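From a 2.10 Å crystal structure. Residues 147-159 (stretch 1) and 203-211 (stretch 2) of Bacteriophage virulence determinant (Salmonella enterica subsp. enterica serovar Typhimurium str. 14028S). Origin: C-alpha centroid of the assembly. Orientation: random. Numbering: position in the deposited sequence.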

# COMPACT_ATOMS: atom_id res chain seq x y z
N GLU B 147 -5.85 3.66 8.19
CA GLU B 147 -6.21 3.20 6.86
C GLU B 147 -7.45 2.33 6.98
O GLU B 147 -7.66 1.65 7.99
CB GLU B 147 -5.06 2.43 6.20
CG GLU B 147 -3.87 3.32 5.86
CD GLU B 147 -2.98 2.73 4.78
OE1 GLU B 147 -1.96 2.09 5.12
OE2 GLU B 147 -3.31 2.90 3.59
N TYR B 148 -8.28 2.39 5.97
CA TYR B 148 -9.60 1.81 5.98
C TYR B 148 -9.87 0.70 4.97
O TYR B 148 -9.27 0.63 3.99
CB TYR B 148 -10.68 2.94 5.86
CG TYR B 148 -10.75 3.91 7.06
CD1 TYR B 148 -9.89 4.96 7.17
CD2 TYR B 148 -11.65 3.73 8.08
CE1 TYR B 148 -9.93 5.81 8.19
CE2 TYR B 148 -11.72 4.56 9.12
CZ TYR B 148 -10.87 5.63 9.19
OH TYR B 148 -10.90 6.44 10.25
N TYR B 149 -10.78 -0.18 5.32
CA TYR B 149 -11.26 -1.16 4.36
C TYR B 149 -12.78 -1.09 4.30
O TYR B 149 -13.44 -0.56 5.21
CB TYR B 149 -10.79 -2.58 4.71
CG TYR B 149 -11.38 -3.20 5.97
CD1 TYR B 149 -12.63 -3.80 5.96
CD2 TYR B 149 -10.66 -3.22 7.15
CE1 TYR B 149 -13.16 -4.38 7.10
CE2 TYR B 149 -11.18 -3.80 8.30
CZ TYR B 149 -12.43 -4.38 8.27
OH TYR B 149 -12.93 -4.95 9.42
N GLU B 150 -13.34 -1.62 3.23
CA GLU B 150 -14.77 -1.52 2.98
C GLU B 150 -15.51 -2.69 3.61
O GLU B 150 -15.07 -3.84 3.52
CB GLU B 150 -15.05 -1.46 1.48
CG GLU B 150 -16.44 -0.96 1.13
CD GLU B 150 -16.51 -0.34 -0.25
OE1 GLU B 150 -15.93 -0.92 -1.19
OE2 GLU B 150 -17.13 0.73 -0.39
N SER B 151 -16.64 -2.39 4.25
CA SER B 151 -17.50 -3.40 4.85
C SER B 151 -18.95 -2.99 4.66
O SER B 151 -19.26 -1.90 4.17
CB SER B 151 -17.20 -3.58 6.34
OG SER B 151 -17.83 -2.58 7.11
N ASN B 152 -19.86 -3.88 5.08
CA ASN B 152 -21.28 -3.56 5.02
C ASN B 152 -21.69 -2.55 6.08
O ASN B 152 -22.76 -1.95 5.96
CB ASN B 152 -22.11 -4.84 5.18
CG ASN B 152 -21.96 -5.79 4.01
OD1 ASN B 152 -21.85 -5.36 2.86
ND2 ASN B 152 -21.95 -7.08 4.29
N ASP B 153 -20.87 -2.37 7.11
CA ASP B 153 -21.13 -1.39 8.17
C ASP B 153 -20.40 -0.08 7.93
O ASP B 153 -20.24 0.71 8.86
CB ASP B 153 -20.73 -1.96 9.53
CG ASP B 153 -21.55 -3.18 9.92
OD1 ASP B 153 -22.67 -3.34 9.40
OD2 ASP B 153 -21.06 -3.97 10.75
N GLY B 154 -19.96 0.17 6.70
CA GLY B 154 -19.18 1.35 6.40
C GLY B 154 -17.70 1.10 6.55
O GLY B 154 -17.25 -0.00 6.89
N PRO B 155 -16.90 2.14 6.30
CA PRO B 155 -15.44 1.97 6.35
C PRO B 155 -14.98 1.58 7.75
O PRO B 155 -15.39 2.17 8.75
CB PRO B 155 -14.91 3.34 5.94
CG PRO B 155 -16.03 4.30 6.26
CD PRO B 155 -17.29 3.53 6.02
N GLN B 156 -14.11 0.57 7.80
CA GLN B 156 -13.53 0.08 9.04
C GLN B 156 -12.04 0.36 9.04
O GLN B 156 -11.37 0.25 8.01
CB GLN B 156 -13.76 -1.43 9.19
CG GLN B 156 -15.21 -1.85 9.08
CD GLN B 156 -16.08 -1.25 10.16
OE1 GLN B 156 -15.79 -1.39 11.35
NE2 GLN B 156 -17.14 -0.55 9.76
N GLN B 157 -11.51 0.73 10.20
CA GLN B 157 -10.07 0.91 10.35
C GLN B 157 -9.38 -0.44 10.33
O GLN B 157 -9.85 -1.41 10.94
CB GLN B 157 -9.74 1.62 11.66
CG GLN B 157 -10.30 3.01 11.80
CD GLN B 157 -9.61 3.80 12.91
OE1 GLN B 157 -8.62 3.35 13.47
NE2 GLN B 157 -10.15 4.97 13.22
N PHE B 158 -8.25 -0.51 9.63
CA PHE B 158 -7.36 -1.65 9.80
C PHE B 158 -6.82 -1.66 11.22
O PHE B 158 -6.45 -0.62 11.77
CB PHE B 158 -6.20 -1.58 8.81
CG PHE B 158 -6.52 -2.11 7.44
CD1 PHE B 158 -6.65 -3.46 7.22
CD2 PHE B 158 -6.64 -1.24 6.36
CE1 PHE B 158 -6.93 -3.95 5.96
CE2 PHE B 158 -6.91 -1.73 5.10
CZ PHE B 158 -7.06 -3.09 4.90
N ASP B 159 -6.77 -2.84 11.82
CA ASP B 159 -6.13 -3.03 13.11
C ASP B 159 -4.97 -4.01 12.96
O ASP B 159 -4.80 -4.65 11.92
CB ASP B 159 -7.13 -3.53 14.17
CG ASP B 159 -7.52 -4.99 13.98
OD1 ASP B 159 -7.68 -5.43 12.82
OD2 ASP B 159 -7.66 -5.69 15.00
N PRO B 203 -16.15 -6.16 11.31
CA PRO B 203 -16.95 -6.66 10.20
C PRO B 203 -16.05 -7.18 9.10
O PRO B 203 -14.94 -6.66 8.88
CB PRO B 203 -17.73 -5.42 9.74
CG PRO B 203 -17.62 -4.43 10.84
CD PRO B 203 -16.33 -4.72 11.52
N PRO B 204 -16.48 -8.22 8.37
CA PRO B 204 -15.64 -8.73 7.29
C PRO B 204 -15.49 -7.73 6.16
O PRO B 204 -16.36 -6.88 5.92
CB PRO B 204 -16.37 -10.00 6.84
CG PRO B 204 -17.76 -9.84 7.31
CD PRO B 204 -17.71 -9.01 8.55
N ARG B 205 -14.38 -7.85 5.45
CA ARG B 205 -14.02 -6.93 4.38
C ARG B 205 -14.68 -7.40 3.09
O ARG B 205 -14.32 -8.45 2.55
CB ARG B 205 -12.50 -6.87 4.24
CG ARG B 205 -11.97 -5.91 3.20
CD ARG B 205 -10.46 -5.98 3.19
NE ARG B 205 -9.83 -4.99 2.33
CZ ARG B 205 -8.52 -4.92 2.14
NH1 ARG B 205 -7.70 -5.77 2.75
NH2 ARG B 205 -8.02 -3.99 1.34
N ILE B 206 -15.64 -6.61 2.59
CA ILE B 206 -16.43 -7.02 1.43
C ILE B 206 -15.77 -6.71 0.11
O ILE B 206 -16.19 -7.25 -0.93
CB ILE B 206 -17.83 -6.37 1.46
CG1 ILE B 206 -17.73 -4.85 1.25
CG2 ILE B 206 -18.53 -6.68 2.78
CD1 ILE B 206 -19.07 -4.13 1.23
N ALA B 207 -14.74 -5.86 0.09
CA ALA B 207 -14.05 -5.51 -1.14
C ALA B 207 -12.63 -5.08 -0.81
O ALA B 207 -12.37 -4.54 0.27
CB ALA B 207 -14.78 -4.39 -1.89
N TYR B 208 -11.72 -5.34 -1.74
CA TYR B 208 -10.33 -4.94 -1.54
C TYR B 208 -10.17 -3.43 -1.70
O TYR B 208 -9.49 -2.79 -0.88
CB TYR B 208 -9.41 -5.69 -2.51
CG TYR B 208 -7.95 -5.40 -2.30
CD1 TYR B 208 -7.23 -6.05 -1.29
CD2 TYR B 208 -7.27 -4.49 -3.10
CE1 TYR B 208 -5.89 -5.79 -1.09
CE2 TYR B 208 -5.93 -4.23 -2.90
CZ TYR B 208 -5.25 -4.88 -1.90
OH TYR B 208 -3.91 -4.63 -1.69
N GLU B 209 -10.78 -2.85 -2.72
CA GLU B 209 -10.74 -1.41 -2.94
C GLU B 209 -12.12 -0.81 -2.69
O GLU B 209 -13.14 -1.51 -2.66
CB GLU B 209 -10.28 -1.09 -4.37
CG GLU B 209 -8.78 -0.79 -4.47
CD GLU B 209 -8.11 -1.44 -5.67
OE1 GLU B 209 -8.82 -1.93 -6.56
OE2 GLU B 209 -6.86 -1.45 -5.71
N PHE B 210 -12.14 0.50 -2.48
CA PHE B 210 -13.37 1.21 -2.19
C PHE B 210 -14.20 1.40 -3.46
O PHE B 210 -13.73 1.19 -4.58
CB PHE B 210 -13.08 2.57 -1.57
CG PHE B 210 -12.68 2.51 -0.12
CD1 PHE B 210 -13.60 2.11 0.84
CD2 PHE B 210 -11.40 2.85 0.28
CE1 PHE B 210 -13.24 2.05 2.17
CE2 PHE B 210 -11.04 2.80 1.61
CZ PHE B 210 -11.96 2.39 2.56
N SER B 211 -15.46 1.80 -3.26
CA SER B 211 -16.32 2.19 -4.36
C SER B 211 -17.44 3.11 -3.87
O SER B 211 -17.26 4.32 -3.76
CB SER B 211 -16.92 0.97 -5.06
OG SER B 211 -16.04 0.46 -6.04
O HOH W 1 -9.21 -0.51 1.58
O HOH W 2 -11.23 -2.33 1.53
O HOH W 3 -18.77 -6.42 6.17

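Stretch 1 is a hairpin. Its two short strands are tied by backbone bonds from Tyr-149 N to Gln-156 O (2.8 Å), from Gln-156 N to Tyr-149 O (2.9 Å) and from Phe-158 N to Glu-147 O (2.8 Å). A type I turn runs from Ser-151 to Gly-154. Gly-154 has phi 91° and psi -179°, where a side chain would be jammed against the preceding carbonyl oxygen. Stretch 2 has no regular helix or strand. It passes closest to the hairpin near Ser-151 and Arg-205, whose CA atoms are 5.0 Å apart.

One direct backbone hydrogen bond joins the stretches, from Ile-206 N to Glu-150 O (3.0 Å). The same oxygen receives a CA-H contact from Arg-205 CA at 3.4 Å. Water extends the pairing. Water 2 accepts from Glu-150 N (2.8 Å) and lies 2.8 Å from Ala-207 O, filling the gap between the two backbones. Water 3 links Asn-152 N (3.0 Å) to Pro-204 O (2.5 Å).

Among the side chains, Tyr-149 OH donates to Pro-203 O at 2.7 Å, and this oxygen lies near the plane of the tyrosine ring. Pro-203 also packs against the hairpin: its CD is 3.4 Å from Gln-156 OE1, and its CG is 3.5 Å from Asp-153 OD2. Ser-151 OG braces the turn, donating to Gly-154 O (2.7 Å) and accepting from Asp-153 N (3.0 Å).

Arg-205 is fully extended, with all four chi angles near 180°. Phe-158 CZ sits over one face of its guanidinium, 3.5 Å from Arg-205 NH1. Arg-205 NH2 bonds to Tyr-208 O at 2.9 Å, which fastens the side chain to its own stretch.

Ile-206 points toward the hairpin, and its CD1 reaches Asn-152 OD1 at 3.4 Å. Phe-210 CZ packs on Tyr-148 CB at 3.6 Å. Glu-150 OE2 accepts a weak bond from Ser-211 N at 3.5 Å; Ser-211 is poorly ordered.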